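Local structure of uracil-DNA glycosylase (Nitratifractor salsuginis, 5X3G) at residues A[16-21]-A[56-61]; A[50-54]-A[171-175]; A[119-124]-A[246-252]. The protein belongs to the uracil-DNA glycosylase family, with an alpha/beta fold in which helices surround a parallel beta sheet of four strands. All coordinates share one frame. Residue numbers count along the deposited sequence, not the author numbering.

Contact 1: residues A[16-21]-A[56-61]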
ATOM      1  N   GLU A  16     -10.690  12.241 -16.161  1.00 32.45           N
ATOM      2  CA  GLU A  16      -9.347  12.555 -16.639  1.00 36.05           C
ATOM      3  C   GLU A  16      -8.285  12.084 -15.653  1.00 32.03           C
ATOM      4  O   GLU A  16      -7.277  11.497 -16.057  1.00 29.25           O
ATOM      5  CB  GLU A  16      -9.203  14.054 -16.889  1.00 42.04           C
ATOM      6  CG  GLU A  16      -7.822  14.436 -17.401  1.00 46.04           C
ATOM      7  CD  GLU A  16      -7.585  15.932 -17.426  1.00 52.39           C
ATOM      8  OE1 GLU A  16      -6.670  16.369 -18.155  1.00 54.80           O
ATOM      9  OE2 GLU A  16      -8.306  16.667 -16.720  1.00 50.73           O
ATOM     10  N   LEU A  17      -8.489  12.340 -14.359  1.00 27.24           N
ATOM     11  CA  LEU A  17      -7.516  11.924 -13.354  1.00 34.39           C
ATOM     12  C   LEU A  17      -7.336  10.413 -13.356  1.00 28.16           C
ATOM     13  O   LEU A  17      -6.212   9.913 -13.218  1.00 24.64           O
ATOM     14  CB  LEU A  17      -7.954  12.405 -11.971  1.00 22.32           C
ATOM     15  CG  LEU A  17      -7.091  11.956 -10.790  1.00 31.57           C
ATOM     16  CD1 LEU A  17      -5.704  12.576 -10.850  1.00 31.95           C
ATOM     17  CD2 LEU A  17      -7.778  12.279  -9.477  1.00 33.85           C
ATOM     18  N   LEU A  18      -8.431   9.669 -13.514  1.00 23.70           N
ATOM     19  CA  LEU A  18      -8.332   8.216 -13.595  1.00 30.41           C
ATOM     20  C   LEU A  18      -7.533   7.789 -14.820  1.00 32.13           C
ATOM     21  O   LEU A  18      -6.680   6.898 -14.735  1.00 30.46           O
ATOM     22  CB  LEU A  18      -9.726   7.590 -13.617  1.00 30.29           C
ATOM     23  CG  LEU A  18     -10.281   7.089 -12.281  1.00 28.17           C
ATOM     24  CD1 LEU A  18     -10.716   8.245 -11.392  1.00 24.08           C
ATOM     25  CD2 LEU A  18     -11.430   6.126 -12.531  1.00 27.09           C
ATOM     26  N   ARG A  19      -7.793   8.417 -15.970  1.00 32.72           N
ATOM     27  CA  ARG A  19      -7.055   8.046 -17.176  1.00 32.88           C
ATOM     28  C   ARG A  19      -5.573   8.385 -17.051  1.00 28.57           C
ATOM     29  O   ARG A  19      -4.714   7.618 -17.502  1.00 31.53           O
ATOM     30  CB  ARG A  19      -7.657   8.731 -18.401  1.00 27.57           C
ATOM     31  CG  ARG A  19      -8.946   8.106 -18.897  1.00 32.23           C
ATOM     32  CD  ARG A  19      -9.308   8.660 -20.260  1.00 28.10           C
ATOM     33  NE  ARG A  19      -9.199  10.119 -20.295  1.00 31.21           N
ATOM     34  CZ  ARG A  19     -10.210  10.949 -20.060  1.00 40.87           C
ATOM     35  NH1 ARG A  19     -11.412  10.470 -19.773  1.00 28.05           N
ATOM     36  NH2 ARG A  19     -10.018  12.259 -20.113  1.00 26.33           N
ATOM     37  N   LEU A  20      -5.256   9.532 -16.447  1.00 33.37           N
ATOM     38  CA  LEU A  20      -3.864   9.935 -16.273  1.00 31.61           C
ATOM     39  C   LEU A  20      -3.113   8.956 -15.382  1.00 31.15           C
ATOM     40  O   LEU A  20      -1.931   8.670 -15.615  1.00 28.68           O
ATOM     41  CB  LEU A  20      -3.802  11.345 -15.689  1.00 21.82           C
ATOM     42  CG  LEU A  20      -2.405  11.922 -15.448  1.00 51.01           C
ATOM     43  CD1 LEU A  20      -1.643  12.056 -16.753  1.00 45.49           C
ATOM     44  CD2 LEU A  20      -2.477  13.253 -14.718  1.00 50.76           C
ATOM     45  N   ASN A  21      -3.781   8.434 -14.356  1.00 24.01           N
ATOM     46  CA  ASN A  21      -3.200   7.425 -13.481  1.00 29.73           C
ATOM     47  C   ASN A  21      -3.223   6.028 -14.091  1.00 31.59           C
ATOM     48  O   ASN A  21      -2.673   5.100 -13.490  1.00 33.39           O
ATOM     49  CB  ASN A  21      -3.934   7.414 -12.137  1.00 25.27           C
ATOM     50  CG  ASN A  21      -3.574   8.602 -11.267  1.00 26.16           C
ATOM     51  OD1 ASN A  21      -2.765   8.488 -10.347  1.00 32.29           O
ATOM     52  ND2 ASN A  21      -4.169   9.752 -11.556  1.00 25.62           N
ATOM     53  N   ARG A  56       0.306  14.115  -9.388  1.00 23.93           N
ATOM     54  CA  ARG A  56      -1.095  13.886  -9.728  1.00 29.10           C
ATOM     55  C   ARG A  56      -1.283  12.603 -10.531  1.00 31.72           C
ATOM     56  O   ARG A  56      -2.272  11.885 -10.341  1.00 25.88           O
ATOM     57  CB  ARG A  56      -1.636  15.091 -10.499  1.00 31.73           C
ATOM     58  CG  ARG A  56      -3.016  14.899 -11.091  1.00 37.07           C
ATOM     59  CD  ARG A  56      -3.696  16.230 -11.363  1.00 43.30           C
ATOM     60  NE  ARG A  56      -4.827  16.077 -12.272  1.00 46.55           N
ATOM     61  CZ  ARG A  56      -4.727  16.102 -13.597  1.00 51.76           C
ATOM     62  NH1 ARG A  56      -3.545  16.282 -14.169  1.00 51.26           N
ATOM     63  NH2 ARG A  56      -5.808  15.953 -14.349  1.00 49.77           N
ATOM     64  N   ASP A  57      -0.341  12.287 -11.423  1.00 23.66           N
ATOM     65  CA  ASP A  57      -0.465  11.085 -12.244  1.00 32.01           C
ATOM     66  C   ASP A  57      -0.182   9.799 -11.474  1.00 28.80           C
ATOM     67  O   ASP A  57      -0.174   8.725 -12.088  1.00 26.62           O
ATOM     68  CB  ASP A  57       0.468  11.179 -13.453  1.00 32.88           C
ATOM     69  CG  ASP A  57       1.932  11.187 -13.065  1.00 42.08           C
ATOM     70  OD1 ASP A  57       2.235  11.435 -11.878  1.00 42.16           O
ATOM     71  OD2 ASP A  57       2.782  10.944 -13.945  1.00 41.83           O
ATOM     72  N   ARG A  58       0.051   9.877 -10.163  1.00 30.30           N
ATOM     73  CA  ARG A  58       0.312   8.706  -9.337  1.00 31.01           C
ATOM     74  C   ARG A  58      -0.629   8.581  -8.149  1.00 26.53           C
ATOM     75  O   ARG A  58      -0.525   7.600  -7.403  1.00 29.04           O
ATOM     76  CB  ARG A  58       1.755   8.723  -8.820  1.00 27.95           C
ATOM     77  CG  ARG A  58       2.716   7.845  -9.585  1.00 32.54           C
ATOM     78  CD  ARG A  58       3.969   8.619  -9.919  1.00 43.32           C
ATOM     79  NE  ARG A  58       5.022   7.761 -10.445  1.00 41.76           N
ATOM     80  CZ  ARG A  58       6.018   8.191 -11.210  1.00 54.30           C
ATOM     81  NH1 ARG A  58       6.086   9.470 -11.554  1.00 69.07           N
ATOM     82  NH2 ARG A  58       6.941   7.341 -11.638  1.00 49.79           N
ATOM     83  N   LEU A  59      -1.535   9.544  -7.949  1.00 24.81           N
ATOM     84  CA  LEU A  59      -2.395   9.539  -6.768  1.00 31.76           C
ATOM     85  C   LEU A  59      -3.158   8.227  -6.632  1.00 32.27           C
ATOM     86  O   LEU A  59      -3.411   7.759  -5.513  1.00 25.27           O
ATOM     87  CB  LEU A  59      -3.370  10.715  -6.833  1.00 28.12           C
ATOM     88  CG  LEU A  59      -2.773  12.107  -6.621  1.00 30.42           C
ATOM     89  CD1 LEU A  59      -3.801  13.191  -6.919  1.00 31.31           C
ATOM     90  CD2 LEU A  59      -2.238  12.248  -5.202  1.00 28.16           C
ATOM     91  N   LEU A  60      -3.517   7.611  -7.760  1.00 24.90           N
ATOM     92  CA  LEU A  60      -4.342   6.410  -7.790  1.00 27.16           C
ATOM     93  C   LEU A  60      -3.586   5.207  -8.349  1.00 19.38           C
ATOM     94  O   LEU A  60      -4.197   4.293  -8.908  1.00 21.27           O
ATOM     95  CB  LEU A  60      -5.602   6.661  -8.612  1.00 27.73           C
ATOM     96  CG  LEU A  60      -6.462   7.855  -8.205  1.00 24.67           C
ATOM     97  CD1 LEU A  60      -7.423   8.207  -9.324  1.00 23.11           C
ATOM     98  CD2 LEU A  60      -7.220   7.550  -6.925  1.00 23.32           C
ATOM     99  N   ALA A  61      -2.258   5.197  -8.202  1.00 17.56           N
ATOM    100  CA  ALA A  61      -1.453   4.121  -8.775  1.00 25.07           C
ATOM    101  C   ALA A  61      -1.843   2.755  -8.220  1.00 23.88           C
ATOM    102  O   ALA A  61      -1.641   1.733  -8.889  1.00 24.13           O
ATOM    103  CB  ALA A  61       0.031   4.383  -8.528  1.00 22.16           C
TER
HETATM  104  O   HOH W   1      -0.809   5.516 -11.678  1.00 25.44           O

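Contact 2: residues A[50-54]-A[171-175]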
ATOM      1  N   GLU A  50       0.140  21.041  -7.764  1.00 50.38           N
ATOM      2  CA  GLU A  50       1.339  21.613  -7.173  1.00 47.02           C
ATOM      3  C   GLU A  50       1.293  21.462  -5.659  1.00 39.44           C
ATOM      4  O   GLU A  50       0.229  21.549  -5.040  1.00 36.47           O
ATOM      5  CB  GLU A  50       1.505  23.101  -7.549  1.00 43.60           C
ATOM      6  CG  GLU A  50       2.866  23.708  -7.189  1.00 39.71           C
ATOM      7  CD  GLU A  50       3.004  24.086  -5.723  1.00 46.32           C
ATOM      8  OE1 GLU A  50       1.978  24.388  -5.080  1.00 46.07           O
ATOM      9  OE2 GLU A  50       4.143  24.055  -5.210  1.00 44.72           O
ATOM     10  N   GLY A  51       2.462  21.228  -5.073  1.00 33.62           N
ATOM     11  CA  GLY A  51       2.618  21.301  -3.635  1.00 36.68           C
ATOM     12  C   GLY A  51       2.234  20.060  -2.867  1.00 30.89           C
ATOM     13  O   GLY A  51       1.952  20.161  -1.666  1.00 33.33           O
ATOM     14  N   TYR A  52       2.215  18.895  -3.509  1.00 35.47           N
ATOM     15  CA  TYR A  52       1.912  17.661  -2.800  1.00 35.74           C
ATOM     16  C   TYR A  52       2.598  16.497  -3.495  1.00 26.96           C
ATOM     17  O   TYR A  52       2.967  16.575  -4.668  1.00 29.87           O
ATOM     18  CB  TYR A  52       0.399  17.413  -2.702  1.00 27.21           C
ATOM     19  CG  TYR A  52      -0.293  17.142  -4.024  1.00 31.44           C
ATOM     20  CD1 TYR A  52      -0.267  15.877  -4.601  1.00 32.37           C
ATOM     21  CD2 TYR A  52      -0.994  18.144  -4.682  1.00 38.90           C
ATOM     22  CE1 TYR A  52      -0.900  15.623  -5.801  1.00 29.72           C
ATOM     23  CE2 TYR A  52      -1.637  17.897  -5.885  1.00 25.46           C
ATOM     24  CZ  TYR A  52      -1.585  16.634  -6.438  1.00 34.15           C
ATOM     25  OH  TYR A  52      -2.217  16.376  -7.632  1.00 34.97           O
ATOM     26  N   ILE A  53       2.751  15.407  -2.752  1.00 31.66           N
ATOM     27  CA  ILE A  53       3.287  14.163  -3.288  1.00 35.16           C
ATOM     28  C   ILE A  53       2.338  13.026  -2.918  1.00 26.61           C
ATOM     29  O   ILE A  53       1.672  13.095  -1.885  1.00 28.63           O
ATOM     30  CB  ILE A  53       4.713  13.890  -2.770  1.00 30.26           C
ATOM     31  CG1 ILE A  53       4.724  13.803  -1.246  1.00 28.81           C
ATOM     32  CG2 ILE A  53       5.678  14.959  -3.262  1.00 39.45           C
ATOM     33  CD1 ILE A  53       6.047  13.356  -0.674  1.00 34.00           C
ATOM     34  N   PRO A  54       2.249  11.983  -3.766  1.00 26.80           N
ATOM     35  CA  PRO A  54       2.937  11.801  -5.047  1.00 33.24           C
ATOM     36  C   PRO A  54       2.351  12.710  -6.120  1.00 27.21           C
ATOM     37  O   PRO A  54       1.311  13.313  -5.867  1.00 32.89           O
ATOM     38  CB  PRO A  54       2.679  10.328  -5.370  1.00 32.05           C
ATOM     39  CG  PRO A  54       1.359  10.057  -4.761  1.00 26.20           C
ATOM     40  CD  PRO A  54       1.326  10.867  -3.489  1.00 29.12           C
ATOM     41  N   LEU A 171      -4.346   9.991   0.120  1.00 26.69           N
ATOM     42  CA  LEU A 171      -3.588   9.681  -1.087  1.00 27.66           C
ATOM     43  C   LEU A 171      -2.523  10.719  -1.422  1.00 24.75           C
ATOM     44  O   LEU A 171      -1.795  10.534  -2.403  1.00 22.92           O
ATOM     45  CB  LEU A 171      -4.535   9.524  -2.282  1.00 21.99           C
ATOM     46  CG  LEU A 171      -5.622   8.455  -2.168  1.00 23.67           C
ATOM     47  CD1 LEU A 171      -6.325   8.276  -3.508  1.00 22.17           C
ATOM     48  CD2 LEU A 171      -5.052   7.133  -1.671  1.00 25.36           C
ATOM     49  N   LEU A 172      -2.405  11.797  -0.648  1.00 25.07           N
ATOM     50  CA  LEU A 172      -1.402  12.809  -0.941  1.00 27.18           C
ATOM     51  C   LEU A 172      -0.795  13.328   0.353  1.00 24.81           C
ATOM     52  O   LEU A 172      -1.384  13.219   1.431  1.00 31.60           O
ATOM     53  CB  LEU A 172      -1.988  13.960  -1.779  1.00 23.67           C
ATOM     54  CG  LEU A 172      -3.136  14.825  -1.244  1.00 32.63           C
ATOM     55  CD1 LEU A 172      -2.663  15.863  -0.231  1.00 31.58           C
ATOM     56  CD2 LEU A 172      -3.860  15.493  -2.405  1.00 28.56           C
ATOM     57  N   PHE A 173       0.395  13.912   0.218  1.00 29.41           N
ATOM     58  CA  PHE A 173       1.178  14.434   1.330  1.00 29.19           C
ATOM     59  C   PHE A 173       1.678  15.821   0.956  1.00 28.21           C
ATOM     60  O   PHE A 173       2.163  16.021  -0.161  1.00 30.37           O
ATOM     61  CB  PHE A 173       2.359  13.503   1.642  1.00 32.97           C
ATOM     62  CG  PHE A 173       3.341  14.055   2.646  1.00 32.27           C
ATOM     63  CD1 PHE A 173       3.226  13.735   3.988  1.00 30.51           C
ATOM     64  CD2 PHE A 173       4.398  14.860   2.245  1.00 37.74           C
ATOM     65  CE1 PHE A 173       4.127  14.222   4.912  1.00 31.09           C
ATOM     66  CE2 PHE A 173       5.302  15.355   3.165  1.00 33.91           C
ATOM     67  CZ  PHE A 173       5.167  15.032   4.500  1.00 31.77           C
ATOM     68  N   THR A 174       1.567  16.770   1.884  1.00 30.46           N
ATOM     69  CA  THR A 174       2.117  18.109   1.696  1.00 35.60           C
ATOM     70  C   THR A 174       3.246  18.395   2.676  1.00 36.86           C
ATOM     71  O   THR A 174       4.356  18.747   2.266  1.00 43.38           O
ATOM     72  CB  THR A 174       1.012  19.168   1.826  1.00 34.50           C
ATOM     73  OG1 THR A 174       0.355  19.033   3.093  1.00 39.54           O
ATOM     74  CG2 THR A 174      -0.010  19.013   0.715  1.00 27.69           C
ATOM     75  N   SER A 175       2.988  18.253   3.975  1.00 36.66           N
ATOM     76  CA  SER A 175       4.025  18.365   4.988  1.00 40.72           C
ATOM     77  C   SER A 175       3.643  17.475   6.159  1.00 38.49           C
ATOM     78  O   SER A 175       2.488  17.062   6.296  1.00 40.27           O
ATOM     79  CB  SER A 175       4.222  19.814   5.450  1.00 40.25           C
ATOM     80  OG  SER A 175       3.065  20.303   6.103  1.00 41.73           O
TER

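Contact 3: residues A[119-124]-A[246-252]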
ATOM      1  N   PHE A 119       9.713  -6.617   6.921  1.00 25.47           N
ATOM      2  CA  PHE A 119       8.731  -7.374   6.149  1.00 19.06           C
ATOM      3  C   PHE A 119       9.415  -8.343   5.196  1.00 23.37           C
ATOM      4  O   PHE A 119       8.954  -9.474   5.015  1.00 21.30           O
ATOM      5  CB  PHE A 119       7.815  -6.426   5.371  1.00 25.57           C
ATOM      6  CG  PHE A 119       6.733  -7.131   4.596  1.00 24.75           C
ATOM      7  CD1 PHE A 119       5.503  -7.377   5.180  1.00 25.16           C
ATOM      8  CD2 PHE A 119       6.937  -7.546   3.289  1.00 17.91           C
ATOM      9  CE1 PHE A 119       4.502  -8.028   4.479  1.00 20.65           C
ATOM     10  CE2 PHE A 119       5.936  -8.198   2.586  1.00 24.04           C
ATOM     11  CZ  PHE A 119       4.720  -8.437   3.183  1.00 27.19           C
ATOM     12  N   ILE A 120      10.514  -7.913   4.576  1.00 25.13           N
ATOM     13  CA  ILE A 120      11.220  -8.772   3.633  1.00 19.99           C
ATOM     14  C   ILE A 120      11.910  -9.915   4.364  1.00 28.42           C
ATOM     15  O   ILE A 120      11.887 -11.065   3.904  1.00 21.91           O
ATOM     16  CB  ILE A 120      12.214  -7.943   2.800  1.00 20.00           C
ATOM     17  CG1 ILE A 120      11.464  -7.024   1.829  1.00 19.88           C
ATOM     18  CG2 ILE A 120      13.175  -8.857   2.059  1.00 15.72           C
ATOM     19  CD1 ILE A 120      12.357  -6.015   1.144  1.00 25.94           C
ATOM     20  N   LYS A 121      12.530  -9.629   5.513  1.00 22.03           N
ATOM     21  CA  LYS A 121      13.065 -10.717   6.328  1.00 27.24           C
ATOM     22  C   LYS A 121      11.963 -11.690   6.742  1.00 26.26           C
ATOM     23  O   LYS A 121      12.160 -12.912   6.714  1.00 31.30           O
ATOM     24  CB  LYS A 121      13.777 -10.160   7.560  1.00 22.73           C
ATOM     25  CG  LYS A 121      15.086  -9.458   7.264  1.00 24.02           C
ATOM     26  CD  LYS A 121      15.720  -8.954   8.549  1.00 34.41           C
ATOM     27  CE  LYS A 121      16.971  -8.147   8.272  1.00 26.98           C
ATOM     28  NZ  LYS A 121      17.601  -7.689   9.543  1.00 31.55           N
HETATM   29  N   MSE A 122      10.804 -11.166   7.140  1.00 29.35           N
HETATM   30  CA  MSE A 122       9.639 -11.972   7.515  1.00 23.78           C
HETATM   31  C   MSE A 122       9.249 -12.902   6.371  1.00 26.52           C
HETATM   32  O   MSE A 122       9.002 -14.086   6.589  1.00 27.40           O
HETATM   33  CB  MSE A 122       8.451 -11.066   7.905  1.00 25.45           C
HETATM   34  CG  MSE A 122       7.148 -11.792   8.317  1.00 29.02           C
HETATM   35 SE   MSE A 122       6.123 -12.578   6.836  1.00 33.81          SE
HETATM   36  CE  MSE A 122       5.622 -10.947   5.893  1.00 24.36           C
ATOM     37  N   ALA A 123       9.188 -12.358   5.153  1.00 23.36           N
ATOM     38  CA  ALA A 123       8.813 -13.173   4.004  1.00 20.16           C
ATOM     39  C   ALA A 123       9.865 -14.237   3.713  1.00 26.26           C
ATOM     40  O   ALA A 123       9.527 -15.370   3.350  1.00 21.19           O
ATOM     41  CB  ALA A 123       8.585 -12.286   2.783  1.00 23.78           C
ATOM     42  N   LEU A 124      11.147 -13.894   3.875  1.00 20.94           N
ATOM     43  CA  LEU A 124      12.201 -14.888   3.708  1.00 30.90           C
ATOM     44  C   LEU A 124      12.084 -16.009   4.732  1.00 30.20           C
ATOM     45  O   LEU A 124      12.408 -17.162   4.427  1.00 30.92           O
ATOM     46  CB  LEU A 124      13.573 -14.224   3.804  1.00 27.59           C
ATOM     47  CG  LEU A 124      13.995 -13.348   2.626  1.00 21.70           C
ATOM     48  CD1 LEU A 124      15.309 -12.643   2.936  1.00 22.17           C
ATOM     49  CD2 LEU A 124      14.099 -14.185   1.345  1.00 21.24           C
ATOM     50  N   PHE A 246       0.868 -13.833   5.030  1.00 28.15           N
ATOM     51  CA  PHE A 246       1.636 -13.494   3.839  1.00 26.86           C
ATOM     52  C   PHE A 246       2.352 -14.683   3.218  1.00 19.78           C
ATOM     53  O   PHE A 246       2.724 -14.616   2.043  1.00 26.80           O
ATOM     54  CB  PHE A 246       2.659 -12.406   4.168  1.00 21.48           C
ATOM     55  CG  PHE A 246       2.037 -11.107   4.572  1.00 31.42           C
ATOM     56  CD1 PHE A 246       1.368 -10.325   3.643  1.00 23.05           C
ATOM     57  CD2 PHE A 246       2.108 -10.670   5.881  1.00 28.97           C
ATOM     58  CE1 PHE A 246       0.788  -9.129   4.016  1.00 22.02           C
ATOM     59  CE2 PHE A 246       1.533  -9.474   6.255  1.00 19.25           C
ATOM     60  CZ  PHE A 246       0.868  -8.704   5.326  1.00 21.03           C
ATOM     61  N   GLY A 247       2.567 -15.750   3.981  1.00 22.68           N
ATOM     62  CA  GLY A 247       3.202 -16.950   3.485  1.00 27.44           C
ATOM     63  C   GLY A 247       2.635 -17.457   2.172  1.00 27.11           C
ATOM     64  O   GLY A 247       3.368 -17.655   1.200  1.00 20.57           O
ATOM     65  N   PRO A 248       1.315 -17.678   2.113  1.00 25.83           N
ATOM     66  CA  PRO A 248       0.712 -18.174   0.863  1.00 22.73           C
ATOM     67  C   PRO A 248       0.890 -17.249  -0.324  1.00 26.67           C
ATOM     68  O   PRO A 248       0.686 -17.682  -1.464  1.00 26.52           O
ATOM     69  CB  PRO A 248      -0.770 -18.326   1.228  1.00 30.00           C
ATOM     70  CG  PRO A 248      -0.764 -18.543   2.696  1.00 30.21           C
ATOM     71  CD  PRO A 248       0.339 -17.672   3.216  1.00 26.88           C
HETATM   72  N   MSE A 249       1.264 -15.998  -0.099  1.00 23.26           N
HETATM   73  CA  MSE A 249       1.424 -15.055  -1.190  1.00 19.53           C
HETATM   74  C   MSE A 249       2.764 -15.212  -1.887  1.00 23.38           C
HETATM   75  O   MSE A 249       2.901 -14.856  -3.059  1.00 25.05           O
HETATM   76  CB  MSE A 249       1.265 -13.634  -0.672  1.00 19.20           C
HETATM   77  CG  MSE A 249      -0.057 -13.374   0.004  1.00 28.99           C
HETATM   78 SE   MSE A 249      -0.270 -11.454   0.277  1.00 34.38          SE
HETATM   79  CE  MSE A 249      -1.583 -11.454   1.714  1.00 23.60           C
ATOM     80  N   ASP A 250       3.727 -15.765  -1.152  1.00 26.22           N
ATOM     81  CA  ASP A 250       5.123 -15.894  -1.573  1.00 21.75           C
ATOM     82  C   ASP A 250       5.560 -14.669  -2.374  1.00 30.54           C
ATOM     83  O   ASP A 250       5.936 -14.748  -3.544  1.00 25.71           O
ATOM     84  CB  ASP A 250       5.352 -17.180  -2.368  1.00 26.66           C
ATOM     85  CG  ASP A 250       6.806 -17.625  -2.346  1.00 36.96           C
ATOM     86  OD1 ASP A 250       7.662 -16.864  -1.844  1.00 27.58           O
ATOM     87  OD2 ASP A 250       7.096 -18.737  -2.836  1.00 35.18           O
ATOM     88  N   LEU A 251       5.500 -13.518  -1.699  1.00 21.35           N
ATOM     89  CA  LEU A 251       5.681 -12.230  -2.358  1.00 23.60           C
ATOM     90  C   LEU A 251       7.085 -12.031  -2.913  1.00 25.48           C
ATOM     91  O   LEU A 251       7.273 -11.171  -3.782  1.00 24.82           O
ATOM     92  CB  LEU A 251       5.344 -11.107  -1.378  1.00 21.30           C
ATOM     93  CG  LEU A 251       3.873 -11.073  -0.952  1.00 21.37           C
ATOM     94  CD1 LEU A 251       3.688 -10.248   0.310  1.00 23.65           C
ATOM     95  CD2 LEU A 251       3.009 -10.532  -2.084  1.00 14.26           C
ATOM     96  N   LEU A 252       8.068 -12.795  -2.446  1.00 21.81           N
ATOM     97  CA  LEU A 252       9.437 -12.649  -2.921  1.00 24.63           C
ATOM     98  C   LEU A 252       9.782 -13.609  -4.051  1.00 25.49           C
ATOM     99  O   LEU A 252      10.901 -13.559  -4.563  1.00 23.68           O
ATOM    100  CB  LEU A 252      10.422 -12.831  -1.763  1.00 23.54           C
ATOM    101  CG  LEU A 252      10.302 -11.817  -0.621  1.00 24.56           C
ATOM    102  CD1 LEU A 252      11.383 -12.044   0.401  1.00 19.72           C
ATOM    103  CD2 LEU A 252      10.357 -10.389  -1.140  1.00 18.81           C
TER

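Contact 1: residues A[16-21]-A[56-61]
A side-chain amide can stand in for backbone partners, and N21 is a clear case in this alpha/beta fold: it ties the segment 16-21, on helix 11-20, to the loop segment 56-61, which holds a type I beta turn from R58 to A61. The CA-to-CB bond of N21 points toward the loop, and chi1 in the m well then places the amide between L17 O, R56 O and L60 N. N21 OD1 accepts a nearly linear hydrogen bond from L60 N (2.8 Å), while N21 ND2 donates to R56 O (3.1 Å) and back to L17 O (2.6 Å). R56 is stretched out, with chi1 to chi3 all t, so that its guanidinium reaches the flank of the helix. There R56 NH2 forms a long salt bridge with E16 OE2 (3.5 Å), the carboxylate lying at the guanidinium edge, and L20 CD2 covers one face at 3.3 Å from R56 NH1. Alongside these polar contacts, chi1 t brings L17 CG within 4.0 Å of L60 CD1, and chi2 p sets L17 CD1 3.6 Å from R56 CG. L18 starts out facing away, yet its CD1 comes to 3.9 Å from L60 CD1; the L18 side chain also touches L31 and L35 of helix 28-35. M46 of helix 40-48 packs on both L17 and L59. One water completes the junction, donating to N21 O at 2.6 Å and to D57 O at 3.3 Å.

Contact 2: residues A[50-54]-A[171-175]
Two loop segments, extended around the bridge at Y52, I53, L172 and F173, run roughly antiparallel, their end-to-end directions 144° apart. They pair the loop between helix 40-48 and strand 73-77 with the loop leading from strand 164-168, at the edge of the parallel sheet, to helix 179-196. I53 and F173 form a single hydrogen-bonded beta bridge, their CA atoms 5.1 Å apart: I53 N donates to F173 O (2.7 Å) and F173 N to I53 O (2.6 Å). Short CA-H...O contacts accompany it, Y52 CA lying 3.1 Å from F173 O and L172 CA 3.2 Å from I53 O. The peptide bond before P54 is cis, and P54 CD sits 3.3 Å from L171 O. I53 CG1 packs on F173 CD2 at 3.7 Å. The Y52 ring receives a CH-pi contact over one face, with L172 CD2 4.3 Å from the ring centroid, and meets W45 edge-to-face; its OH is hydrogen-bonded to M46 O. T174 CG2 lies 3.8 Å from Y52 CB, while T174 OG1 is hydrogen-bonded to E178 and H182. Main-chain atoms thus supply the directional bonds between the loops, and apolar side-chain atoms fill in around them.

Contact 3: residues A[119-124]-A[246-252]
F119 drives the edge of its ring into the face of F246, a T-shaped pair with centroids 4.9 Å apart and planes at 78°. The approach is closest between F119 CE1 and F246 CE2, at 3.7 Å, and at its far tip F119 CZ also meets L251 CD1 (3.5 Å) near the ring plane. F92 adds a further edge-to-face partner for F119. One turn along the helix, the selenomethionine M122 swings its CE to 3.5 Å from F246 CD2, so F246 is approached by two side chains of segment 119-124. A second cluster forms where L252 points toward the helix: its CD1 reaches I120 CG2 at 4.0 Å, A123 CB at 3.7 Å and L124 CD2 at 3.6 Å. All these meetings are apolar, and polar ties run to other partners, such as the salt bridge from D250 OD1 to R127. The contact joins helix 114-126 to F246, the last residue of helix 240-246, and to L251 and L252 beyond the 3-10 segment 247-249, which itself stays out of it. L251 and L252 lie between helix 114-126 and L155 of helix 152-161, an apolar packing of helices around the C-terminal end of this alpha/beta fold.

Contacts 1 and 2 form one continuous region, their centres 14 Å apart. The loop between helix 40-48 and strand 73-77 supplies a segment to each, and L59 and L60 bridge them: L59 CD2 lies 3.3 Å from L171 O, and L60 CD2 lies 3.6 Å from L171 CD1. Contact 3 lies on the opposite side of the chain's centre, its own centre about 29 Å from that of contact 1 and 30 Å from that of contact 2, with nearest atoms about 15 and 18 Å away. Sequence order interleaves contact 2 with both others, whereas contact 1 closes before contact 3 opens. Contact 1 relies on a polar side-chain tie, contact 2 on a main-chain bridge, contact 3 on apolar and aromatic packing.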